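Local coordinates for N-acetyltransferase family protein (PDB 3LNB) that probably transfers an acetyl group from acetyl-coenzyme A to arylamine substrates, including the antibiotic sulfamethoxazole, which it inactivates, at residues V117-G122 against G137-I142. The protein carries 1 engineered substitution. Sequence-based numbering, arbitrary orientation.
With COA (coenzyme A), chain B.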
loop_
_atom_site.group_PDB
_atom_site.type_symbol
_atom_site.label_atom_id
_atom_site.label_comp_id
_atom_site.label_asym_id
_atom_site.label_seq_id
_atom_site.Cartn_x
_atom_site.Cartn_y
_atom_site.Cartn_z
ATOM N N VAL A 117 -15.915 0.317 -6.863
ATOM C CA VAL A 117 -14.727 -0.373 -6.402
ATOM C C VAL A 117 -15.024 -1.524 -5.462
ATOM O O VAL A 117 -16.083 -1.577 -4.847
ATOM C CB VAL A 117 -13.783 0.597 -5.657
ATOM C CG1 VAL A 117 -13.221 1.632 -6.620
ATOM C CG2 VAL A 117 -14.536 1.286 -4.527
ATOM N N TYR A 118 -14.085 -2.459 -5.380
ATOM C CA TYR A 118 -14.188 -3.583 -4.459
ATOM C C TYR A 118 -12.783 -4.093 -4.156
ATOM O O TYR A 118 -11.851 -3.879 -4.935
ATOM C CB TYR A 118 -15.086 -4.710 -5.003
ATOM C CG TYR A 118 -14.621 -5.396 -6.264
ATOM C CD1 TYR A 118 -14.923 -4.872 -7.523
ATOM C CD2 TYR A 118 -13.902 -6.596 -6.199
ATOM C CE1 TYR A 118 -14.523 -5.529 -8.690
ATOM C CE2 TYR A 118 -13.498 -7.260 -7.356
ATOM C CZ TYR A 118 -13.811 -6.725 -8.594
ATOM O OH TYR A 118 -13.418 -7.389 -9.730
ATOM N N LYS A 119 -12.637 -4.743 -3.006
ATOM C CA LYS A 119 -11.355 -5.270 -2.567
ATOM C C LYS A 119 -11.198 -6.736 -2.949
ATOM O O LYS A 119 -12.182 -7.474 -3.017
ATOM C CB LYS A 119 -11.231 -5.146 -1.041
ATOM C CG LYS A 119 -11.396 -3.734 -0.495
ATOM C CD LYS A 119 -11.272 -3.695 1.029
ATOM C CE LYS A 119 -12.465 -4.338 1.723
ATOM N NZ LYS A 119 -13.734 -3.631 1.408
ATOM N N VAL A 120 -9.957 -7.149 -3.201
ATOM C CA VAL A 120 -9.656 -8.542 -3.533
ATOM C C VAL A 120 -8.339 -8.896 -2.860
ATOM O O VAL A 120 -7.537 -8.020 -2.553
ATOM C CB VAL A 120 -9.512 -8.786 -5.063
ATOM C CG1 VAL A 120 -10.773 -8.346 -5.789
ATOM C CG2 VAL A 120 -8.279 -8.068 -5.605
ATOM N N ALA A 121 -8.123 -10.179 -2.609
ATOM C CA ALA A 121 -6.886 -10.590 -1.979
ATOM C C ALA A 121 -5.831 -10.822 -3.052
ATOM O O ALA A 121 -6.148 -11.038 -4.223
ATOM C CB ALA A 121 -7.106 -11.858 -1.170
ATOM N N GLY A 122 -4.577 -10.765 -2.633
ATOM C CA GLY A 122 -3.468 -10.994 -3.538
ATOM C C GLY A 122 -2.391 -11.732 -2.768
ATOM O O GLY A 122 -2.409 -11.761 -1.538
ATOM N N GLY A 137 -1.659 -12.377 1.315
ATOM C CA GLY A 137 -1.001 -11.452 2.221
ATOM C C GLY A 137 -0.965 -10.032 1.671
ATOM O O GLY A 137 -0.136 -9.214 2.075
ATOM N N HIS A 138 -1.858 -9.740 0.733
ATOM C CA HIS A 138 -1.945 -8.411 0.143
ATOM C C HIS A 138 -3.408 -8.147 -0.163
ATOM O O HIS A 138 -4.166 -9.077 -0.428
ATOM C CB HIS A 138 -1.111 -8.320 -1.143
ATOM C CG HIS A 138 -1.053 -6.942 -1.732
ATOM N ND1 HIS A 138 -1.143 -5.799 -0.966
ATOM C CD2 HIS A 138 -0.856 -6.524 -3.006
ATOM C CE1 HIS A 138 -1.002 -4.736 -1.740
ATOM N NE2 HIS A 138 -0.826 -5.148 -2.983
ATOM N N VAL A 139 -3.796 -6.880 -0.096
ATOM C CA VAL A 139 -5.163 -6.464 -0.368
ATOM C C VAL A 139 -5.099 -5.285 -1.325
ATOM O O VAL A 139 -4.375 -4.320 -1.079
ATOM C CB VAL A 139 -5.891 -6.018 0.924
ATOM C CG1 VAL A 139 -7.241 -5.409 0.576
ATOM C CG2 VAL A 139 -6.063 -7.207 1.873
ATOM N N ILE A 140 -5.844 -5.375 -2.422
ATOM C CA ILE A 140 -5.867 -4.308 -3.415
ATOM C C ILE A 140 -7.292 -3.963 -3.804
ATOM O O ILE A 140 -8.236 -4.637 -3.395
ATOM C CB ILE A 140 -5.091 -4.698 -4.687
ATOM C CG1 ILE A 140 -5.745 -5.909 -5.348
ATOM C CG2 ILE A 140 -3.635 -4.998 -4.336
ATOM C CD1 ILE A 140 -5.057 -6.355 -6.621
ATOM N N ILE A 141 -7.431 -2.906 -4.600
ATOM C CA ILE A 141 -8.730 -2.432 -5.058
ATOM C C ILE A 141 -8.906 -2.608 -6.559
ATOM O O ILE A 141 -7.984 -2.359 -7.334
ATOM C CB ILE A 141 -8.908 -0.920 -4.750
ATOM C CG1 ILE A 141 -8.953 -0.688 -3.239
ATOM C CG2 ILE A 141 -10.171 -0.394 -5.414
ATOM C CD1 ILE A 141 -8.816 0.773 -2.851
ATOM N N ILE A 142 -10.092 -3.046 -6.965
ATOM C CA ILE A 142 -10.398 -3.187 -8.380
ATOM C C ILE A 142 -11.472 -2.135 -8.658
ATOM O O ILE A 142 -12.502 -2.101 -7.989
ATOM C CB ILE A 142 -10.941 -4.594 -8.723
ATOM C CG1 ILE A 142 -9.892 -5.655 -8.379
ATOM C CG2 ILE A 142 -11.314 -4.665 -10.197
ATOM C CD1 ILE A 142 -8.561 -5.465 -9.086
HETATM N N1A COA B . 8.815 -6.738 6.280
HETATM C C2A COA B . 9.714 -6.279 7.132
HETATM N N3A COA B . 10.894 -5.841 6.727
HETATM C C4A COA B . 11.212 -5.850 5.426
HETATM C C5A COA B . 10.295 -6.330 4.502
HETATM C C6A COA B . 9.064 -6.780 4.963
HETATM N N6A COA B . 8.145 -7.231 4.113
HETATM N N7A COA B . 10.844 -6.218 3.297
HETATM C C8A COA B . 12.055 -5.687 3.452
HETATM N N9A COA B . 12.283 -5.457 4.745
HETATM C C1B COA B . 13.474 -4.773 5.303
HETATM C C2B COA B . 14.791 -5.470 4.965
HETATM O O2B COA B . 15.005 -6.568 5.859
HETATM C C3B COA B . 15.781 -4.343 5.251
HETATM O O3B COA B . 16.204 -4.374 6.617
HETATM P P3B COA B . 17.701 -3.905 6.979
HETATM O O7A COA B . 18.077 -2.649 6.293
HETATM O O8A COA B . 17.763 -3.777 8.582
HETATM O O9A COA B . 18.646 -5.140 6.566
HETATM C C4B COA B . 14.970 -3.075 4.974
HETATM O O4B COA B . 13.638 -3.507 4.646
HETATM C C5B COA B . 15.535 -2.303 3.782
HETATM O O5B COA B . 15.467 -3.108 2.604
HETATM P P1A COA B . 16.196 -2.610 1.261
HETATM O O1A COA B . 15.732 -3.624 0.100
HETATM O O2A COA B . 17.666 -2.571 1.419
HETATM O O3A COA B . 15.589 -1.154 0.939
HETATM P P2A COA B . 14.164 -0.901 0.235
HETATM O O4A COA B . 14.470 -0.817 -1.342
HETATM O O5A COA B . 13.550 0.346 0.746
HETATM O O6A COA B . 13.247 -2.206 0.453
HETATM C CBP COA B . 10.860 -2.202 1.049
HETATM C CCP COA B . 12.311 -2.295 1.532
HETATM C CDP COA B . 10.581 -0.788 0.534
HETATM C CEP COA B . 9.925 -2.512 2.219
HETATM C CAP COA B . 10.623 -3.223 -0.065
HETATM O OAP COA B . 10.942 -4.532 0.414
HETATM C C9P COA B . 9.164 -3.218 -0.529
HETATM O O9P COA B . 8.714 -2.290 -1.198
HETATM N N8P COA B . 8.463 -4.287 -0.156
HETATM C C7P COA B . 7.052 -4.489 -0.515
HETATM C C6P COA B . 6.272 -5.038 0.683
HETATM C C5P COA B . 4.933 -5.636 0.243
HETATM O O5P COA B . 4.894 -6.714 -0.345
HETATM N N4P COA B . 3.849 -4.930 0.556
HETATM C C3P COA B . 2.501 -5.385 0.189
HETATM C C2P COA B . 2.000 -6.460 1.156
HETATM S S1P COA B . 1.629 -5.838 2.837
#
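I142 lies against the ring of Y118, and following it outward from the backbone shows how one branched side chain serves two neighbours. Its CB sits over the ring face in a CH-pi contact, 3.8 Å from the centroid of Y118. CG2 carries on toward the phenol end, 3.5 Å from Y118 OH, whereas CG1 turns the other way, to 3.8 Å from V120 CG1; the tip, CD1, borders V120 CG2 and I140 CD1 more loosely. With chi1 at 63°, Y118 CG stands between its backbone N and carbonyl carbon, which turns the ring's face to I142. On I140 the packing is closer than usual, V120 CG2 lying 3.3 Å from I140 CG1. The beta-branched V120, I140 and I142 suit this row, since branching at CB is well tolerated in extended strands.

Beneath them, Y118, V120 and G122 pair with I142, I140 and H138 through reciprocal backbone hydrogen bonds. I142 N to Y118 O is short and nearly straight (2.8 Å, 171°), while H138 N to G122 O is weak. On the other face, V117 CB meets I141 CG2 at 3.8 Å; V117, V139 and I141 also pack on helix 99-112, and K119 makes a cation-pi contact with Y107.

G122 puts no side chain beside H138, whose CB lies 3.7 Å from G122 O. H138 NE2 is hydrogen-bonded to D153 OD2, and its ND1 comes within 3.8 Å of coenzyme A C3P. This antiparallel beta hairpin thus carries H138 beside C99 at the coenzyme pocket, an arrangement consistent with the Cys-His-Asp catalytic triad of arylamine N-acetyltransferases.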